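Local coordinates for MHP1 (PDB 2JLN), which carries 5-aryl-substituted hydantoins, such as indolylmethyl and benzyl hydantoin, across the membrane in a sodium-dependent manner, at residues F118-I132 and I300-N314. Numbering follows the deposited sequence.
With NA (sodium ion), chain B.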
loop_
_atom_site.group_PDB
_atom_site.type_symbol
_atom_site.label_atom_id
_atom_site.label_comp_id
_atom_site.label_asym_id
_atom_site.label_seq_id
_atom_site.Cartn_x
_atom_site.Cartn_y
_atom_site.Cartn_z
ATOM N N PHE A 118 10.782 0.043 -1.750
ATOM C CA PHE A 118 11.246 -1.340 -1.855
ATOM C C PHE A 118 12.731 -1.533 -1.447
ATOM O O PHE A 118 13.067 -2.492 -0.754
ATOM C CB PHE A 118 11.025 -1.935 -3.246
ATOM C CG PHE A 118 11.700 -3.267 -3.417
ATOM C CD1 PHE A 118 11.152 -4.414 -2.843
ATOM C CD2 PHE A 118 12.914 -3.370 -4.073
ATOM C CE1 PHE A 118 11.775 -5.633 -2.946
ATOM C CE2 PHE A 118 13.537 -4.590 -4.196
ATOM C CZ PHE A 118 12.968 -5.723 -3.626
ATOM N N GLY A 119 13.617 -0.639 -1.890
ATOM C CA GLY A 119 15.029 -0.696 -1.512
ATOM C C GLY A 119 15.331 -0.289 -0.064
ATOM O O GLY A 119 16.267 -0.789 0.569
ATOM N N PHE A 120 14.532 0.621 0.479
ATOM C CA PHE A 120 14.689 0.967 1.869
ATOM C C PHE A 120 14.408 -0.244 2.751
ATOM O O PHE A 120 15.210 -0.585 3.608
ATOM C CB PHE A 120 13.781 2.133 2.252
ATOM C CG PHE A 120 14.085 2.706 3.608
ATOM C CD1 PHE A 120 15.296 3.339 3.843
ATOM C CD2 PHE A 120 13.162 2.601 4.647
ATOM C CE1 PHE A 120 15.586 3.850 5.089
ATOM C CE2 PHE A 120 13.441 3.111 5.914
ATOM C CZ PHE A 120 14.655 3.740 6.134
ATOM N N GLN A 121 13.274 -0.903 2.549
ATOM C CA GLN A 121 12.935 -2.050 3.383
ATOM C C GLN A 121 13.820 -3.264 3.102
ATOM O O GLN A 121 14.023 -4.107 3.984
ATOM C CB GLN A 121 11.469 -2.409 3.205
ATOM C CG GLN A 121 10.576 -1.218 3.381
ATOM C CD GLN A 121 9.664 -1.326 4.569
ATOM O OE1 GLN A 121 8.514 -0.923 4.487
ATOM N NE2 GLN A 121 10.158 -1.867 5.678
ATOM N N THR A 122 14.347 -3.360 1.882
ATOM C CA THR A 122 15.247 -4.456 1.570
ATOM C C THR A 122 16.441 -4.298 2.477
ATOM O O THR A 122 16.981 -5.276 2.984
ATOM C CB THR A 122 15.671 -4.504 0.079
ATOM O OG1 THR A 122 14.607 -5.065 -0.700
ATOM C CG2 THR A 122 16.906 -5.392 -0.109
ATOM N N TRP A 123 16.816 -3.047 2.706
ATOM C CA TRP A 123 17.901 -2.695 3.622
ATOM C C TRP A 123 17.679 -3.144 5.084
ATOM O O TRP A 123 18.542 -3.805 5.662
ATOM C CB TRP A 123 18.133 -1.189 3.533
ATOM C CG TRP A 123 19.269 -0.607 4.324
ATOM C CD1 TRP A 123 20.612 -0.831 4.146
ATOM C CD2 TRP A 123 19.161 0.365 5.375
ATOM N NE1 TRP A 123 21.337 -0.079 5.043
ATOM C CE2 TRP A 123 20.471 0.670 5.800
ATOM C CE3 TRP A 123 18.081 1.015 5.995
ATOM C CZ2 TRP A 123 20.724 1.589 6.819
ATOM C CZ3 TRP A 123 18.341 1.936 6.989
ATOM C CH2 TRP A 123 19.648 2.207 7.398
ATOM N N LEU A 124 16.537 -2.795 5.680
ATOM C CA LEU A 124 16.248 -3.203 7.057
ATOM C C LEU A 124 16.312 -4.715 7.185
ATOM O O LEU A 124 16.802 -5.249 8.176
ATOM C CB LEU A 124 14.863 -2.735 7.517
ATOM C CG LEU A 124 14.464 -1.265 7.545
ATOM C CD1 LEU A 124 13.172 -1.167 8.286
ATOM C CD2 LEU A 124 15.514 -0.390 8.215
ATOM N N GLY A 125 15.794 -5.408 6.185
ATOM C CA GLY A 125 15.864 -6.850 6.184
ATOM C C GLY A 125 17.296 -7.328 6.240
ATOM O O GLY A 125 17.607 -8.217 7.022
ATOM N N ALA A 126 18.162 -6.732 5.420
ATOM C CA ALA A 126 19.593 -7.064 5.401
ATOM C C ALA A 126 20.295 -6.804 6.744
ATOM O O ALA A 126 21.090 -7.634 7.211
ATOM C CB ALA A 126 20.291 -6.305 4.293
ATOM N N LEU A 127 20.020 -5.650 7.353
ATOM C CA LEU A 127 20.581 -5.341 8.667
ATOM C C LEU A 127 20.241 -6.481 9.598
ATOM O O LEU A 127 21.091 -6.927 10.360
ATOM C CB LEU A 127 20.059 -4.012 9.241
ATOM C CG LEU A 127 20.707 -2.722 8.711
ATOM C CD1 LEU A 127 19.924 -1.484 9.111
ATOM C CD2 LEU A 127 22.152 -2.600 9.139
ATOM N N ALA A 128 19.009 -6.974 9.517
ATOM C CA ALA A 128 18.566 -8.010 10.434
ATOM C C ALA A 128 19.326 -9.315 10.204
ATOM O O ALA A 128 19.881 -9.884 11.133
ATOM C CB ALA A 128 17.048 -8.218 10.345
ATOM N N LEU A 129 19.364 -9.795 8.972
ATOM C CA LEU A 129 20.007 -11.080 8.726
ATOM C C LEU A 129 21.467 -10.943 9.084
ATOM O O LEU A 129 22.073 -11.883 9.604
ATOM C CB LEU A 129 19.845 -11.544 7.268
ATOM C CG LEU A 129 18.416 -11.877 6.840
ATOM C CD1 LEU A 129 18.149 -11.448 5.399
ATOM C CD2 LEU A 129 18.121 -13.349 7.077
ATOM N N ASP A 130 22.022 -9.760 8.821
ATOM C CA ASP A 130 23.428 -9.497 9.102
ATOM C C ASP A 130 23.733 -9.462 10.615
ATOM O O ASP A 130 24.776 -9.954 11.074
ATOM C CB ASP A 130 23.885 -8.203 8.437
ATOM C CG ASP A 130 25.390 -8.136 8.304
ATOM O OD1 ASP A 130 25.999 -9.206 8.054
ATOM O OD2 ASP A 130 25.961 -7.034 8.454
ATOM N N GLU A 131 22.823 -8.880 11.390
ATOM C CA GLU A 131 22.932 -8.945 12.839
ATOM C C GLU A 131 22.823 -10.387 13.321
ATOM O O GLU A 131 23.561 -10.794 14.206
ATOM C CB GLU A 131 21.876 -8.081 13.529
ATOM C CG GLU A 131 22.185 -7.839 15.007
ATOM C CD GLU A 131 23.538 -7.117 15.251
ATOM O OE1 GLU A 131 24.193 -6.637 14.275
ATOM O OE2 GLU A 131 23.937 -7.029 16.443
ATOM N N ILE A 132 21.907 -11.160 12.746
ATOM C CA ILE A 132 21.788 -12.561 13.120
ATOM C C ILE A 132 23.064 -13.355 12.834
ATOM O O ILE A 132 23.487 -14.154 13.672
ATOM C CB ILE A 132 20.592 -13.250 12.458
ATOM C CG1 ILE A 132 19.303 -12.523 12.828
ATOM C CG2 ILE A 132 20.520 -14.704 12.889
ATOM C CD1 ILE A 132 18.050 -13.216 12.354
ATOM N N ILE A 300 18.795 -12.802 18.988
ATOM C CA ILE A 300 18.422 -13.461 17.749
ATOM C C ILE A 300 16.895 -13.450 17.503
ATOM O O ILE A 300 16.450 -13.108 16.414
ATOM C CB ILE A 300 19.027 -14.884 17.733
ATOM C CG1 ILE A 300 20.442 -14.829 17.154
ATOM C CG2 ILE A 300 18.159 -15.862 16.961
ATOM C CD1 ILE A 300 21.119 -16.175 17.050
ATOM N N LEU A 301 16.104 -13.816 18.509
ATOM C CA LEU A 301 14.656 -13.601 18.477
ATOM C C LEU A 301 14.258 -12.224 17.944
ATOM O O LEU A 301 13.549 -12.138 16.952
ATOM C CB LEU A 301 14.050 -13.740 19.877
ATOM C CG LEU A 301 13.189 -14.950 20.193
ATOM C CD1 LEU A 301 11.901 -14.506 20.850
ATOM C CD2 LEU A 301 12.885 -15.612 18.908
ATOM N N PHE A 302 14.683 -11.155 18.627
ATOM C CA PHE A 302 14.338 -9.784 18.223
ATOM C C PHE A 302 14.595 -9.608 16.733
ATOM O O PHE A 302 13.791 -9.015 16.019
ATOM C CB PHE A 302 15.114 -8.699 19.013
ATOM C CG PHE A 302 14.821 -8.669 20.532
ATOM C CD1 PHE A 302 15.723 -8.055 21.421
ATOM C CD2 PHE A 302 13.660 -9.256 21.066
ATOM C CE1 PHE A 302 15.466 -8.021 22.785
ATOM C CE2 PHE A 302 13.405 -9.230 22.442
ATOM C CZ PHE A 302 14.307 -8.615 23.296
ATOM N N GLN A 303 15.707 -10.152 16.258
ATOM C CA GLN A 303 16.081 -10.025 14.854
ATOM C C GLN A 303 15.264 -10.911 13.882
ATOM O O GLN A 303 15.008 -10.513 12.744
ATOM C CB GLN A 303 17.557 -10.334 14.711
ATOM C CG GLN A 303 18.330 -9.210 14.093
ATOM C CD GLN A 303 18.502 -8.061 15.055
ATOM O OE1 GLN A 303 18.647 -8.262 16.274
ATOM N NE2 GLN A 303 18.489 -6.839 14.517
ATOM N N VAL A 304 14.882 -12.114 14.314
ATOM C CA VAL A 304 13.962 -12.944 13.541
ATOM C C VAL A 304 12.625 -12.195 13.388
ATOM O O VAL A 304 11.989 -12.257 12.335
ATOM C CB VAL A 304 13.775 -14.377 14.171
ATOM C CG1 VAL A 304 12.528 -15.081 13.633
ATOM C CG2 VAL A 304 14.992 -15.226 13.923
ATOM N N PHE A 305 12.213 -11.471 14.428
ATOM C CA PHE A 305 11.000 -10.653 14.358
ATOM C C PHE A 305 11.054 -9.579 13.251
ATOM O O PHE A 305 10.218 -9.568 12.346
ATOM C CB PHE A 305 10.727 -9.982 15.694
ATOM C CG PHE A 305 9.693 -8.904 15.616
ATOM C CD1 PHE A 305 8.353 -9.189 15.833
ATOM C CD2 PHE A 305 10.051 -7.601 15.312
ATOM C CE1 PHE A 305 7.393 -8.187 15.762
ATOM C CE2 PHE A 305 9.097 -6.602 15.236
ATOM C CZ PHE A 305 7.769 -6.895 15.457
ATOM N N VAL A 306 12.024 -8.672 13.333
ATOM C CA VAL A 306 12.200 -7.636 12.320
ATOM C C VAL A 306 12.165 -8.182 10.875
ATOM O O VAL A 306 11.536 -7.593 9.976
ATOM C CB VAL A 306 13.521 -6.890 12.554
ATOM C CG1 VAL A 306 13.767 -5.866 11.455
ATOM C CG2 VAL A 306 13.526 -6.245 13.927
ATOM N N LEU A 307 12.849 -9.304 10.658
ATOM C CA LEU A 307 12.879 -9.969 9.355
ATOM C C LEU A 307 11.506 -10.508 8.967
ATOM O O LEU A 307 11.045 -10.312 7.860
ATOM C CB LEU A 307 13.878 -11.126 9.381
ATOM C CG LEU A 307 14.028 -11.882 8.063
ATOM C CD1 LEU A 307 14.780 -11.013 7.080
ATOM C CD2 LEU A 307 14.755 -13.177 8.297
ATOM N N LEU A 308 10.858 -11.211 9.883
ATOM C CA LEU A 308 9.518 -11.698 9.634
ATOM C C LEU A 308 8.535 -10.542 9.369
ATOM O O LEU A 308 7.597 -10.677 8.590
ATOM C CB LEU A 308 9.061 -12.535 10.806
ATOM C CG LEU A 308 8.014 -13.559 10.415
ATOM C CD1 LEU A 308 8.581 -14.444 9.299
ATOM C CD2 LEU A 308 7.559 -14.384 11.642
ATOM N N ALA A 309 8.762 -9.394 9.994
ATOM C CA ALA A 309 7.900 -8.232 9.780
ATOM C C ALA A 309 8.116 -7.478 8.454
ATOM O O ALA A 309 7.239 -6.780 7.986
ATOM C CB ALA A 309 8.017 -7.267 10.964
ATOM N N THR A 310 9.289 -7.601 7.865
ATOM C CA THR A 310 9.590 -6.944 6.593
ATOM C C THR A 310 9.080 -7.771 5.401
ATOM O O THR A 310 8.589 -7.252 4.402
ATOM C CB THR A 310 11.111 -6.745 6.494
ATOM O OG1 THR A 310 11.554 -6.132 7.706
ATOM C CG2 THR A 310 11.505 -5.898 5.306
ATOM N N TRP A 311 9.190 -9.081 5.534
ATOM C CA TRP A 311 8.817 -9.995 4.481
ATOM C C TRP A 311 7.312 -9.983 4.280
ATOM O O TRP A 311 6.837 -10.292 3.200
ATOM C CB TRP A 311 9.223 -11.399 4.896
ATOM C CG TRP A 311 9.770 -12.189 3.806
ATOM C CD1 TRP A 311 9.592 -11.983 2.466
ATOM C CD2 TRP A 311 10.587 -13.340 3.934
ATOM N NE1 TRP A 311 10.259 -12.942 1.749
ATOM C CE2 TRP A 311 10.880 -13.790 2.630
ATOM C CE3 TRP A 311 11.107 -14.035 5.023
ATOM C CZ2 TRP A 311 11.672 -14.905 2.389
ATOM C CZ3 TRP A 311 11.888 -15.135 4.788
ATOM C CH2 TRP A 311 12.170 -15.561 3.477
ATOM N N SER A 312 6.560 -9.660 5.333
ATOM C CA SER A 312 5.103 -9.651 5.264
ATOM C C SER A 312 4.580 -8.328 4.722
ATOM O O SER A 312 3.375 -8.178 4.520
ATOM C CB SER A 312 4.500 -9.937 6.632
ATOM O OG SER A 312 5.419 -9.583 7.636
ATOM N N THR A 313 5.485 -7.375 4.480
ATOM C CA THR A 313 5.091 -6.057 3.998
ATOM C C THR A 313 5.724 -5.653 2.656
ATOM O O THR A 313 5.014 -5.288 1.710
ATOM C CB THR A 313 5.362 -4.977 5.052
ATOM O OG1 THR A 313 4.470 -5.165 6.156
ATOM C CG2 THR A 313 5.127 -3.610 4.479
ATOM N N ASN A 314 7.048 -5.713 2.565
ATOM C CA ASN A 314 7.743 -5.286 1.351
ATOM C C ASN A 314 7.172 -5.818 0.014
ATOM O O ASN A 314 6.672 -5.026 -0.789
ATOM C CB ASN A 314 9.238 -5.571 1.464
ATOM C CG ASN A 314 10.060 -4.683 0.571
ATOM O OD1 ASN A 314 9.655 -3.566 0.256
ATOM N ND2 ASN A 314 11.224 -5.175 0.146
HETATM NA NA NA B . 5.173 -7.092 8.021
#
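Phe118 meets Asn314 where 118-132 of transmembrane helix 3 runs nearly antiparallel (155°) to 300-311 of transmembrane helix 8, a packing that joins the sodium-site turn to the probable substrate site. Asn314 ND2 comes obliquely to CD1 and CE1 of the Phe118 ring, the amide and ring planes only 13° apart, and gives a weak hydrogen bond to Phe118 O (3.4 Å). That carbonyl also accepts from Thr122 OG1 and Thr122 N, which approach from opposite faces of its plane. Gln121, probably a substrate-binding residue, passes Asn314 in the opposite sense with its CB 3.7 Å from Asn314 OD1, while Thr310 CG2 rests on Gln121 O. At Gly125, which has no side chain, Leu307 CD1 comes to 4.0 Å from Gly125 O. Ala128 packs CB against Val306 CG1, and Gln303 CG lies 3.4 Å from Ala128 O. Leu129 and Leu307 meet roughly perpendicular, CD2 to CD2 at 3.6 Å. Gln303 bends at chi2 (73°), which lays its amide against CB and CG of Glu131, while Ile132 CG1 touches Gln303 CB. An alanine in place of Gln303 would probably leave Ala128 O and the Glu131 methylenes without their covering. Gln153 of helix 142-157 hydrogen-bonds Thr122 OG1 and Asn314 ND2, and Asn318 ND2 hydrogen-bonds Asn314 OD1. Ala309, Ser312 and Thr313 bind sodium with the carbonyls of Ala38, near the C-terminal end of helix 29-40, and Ile41, just beyond it.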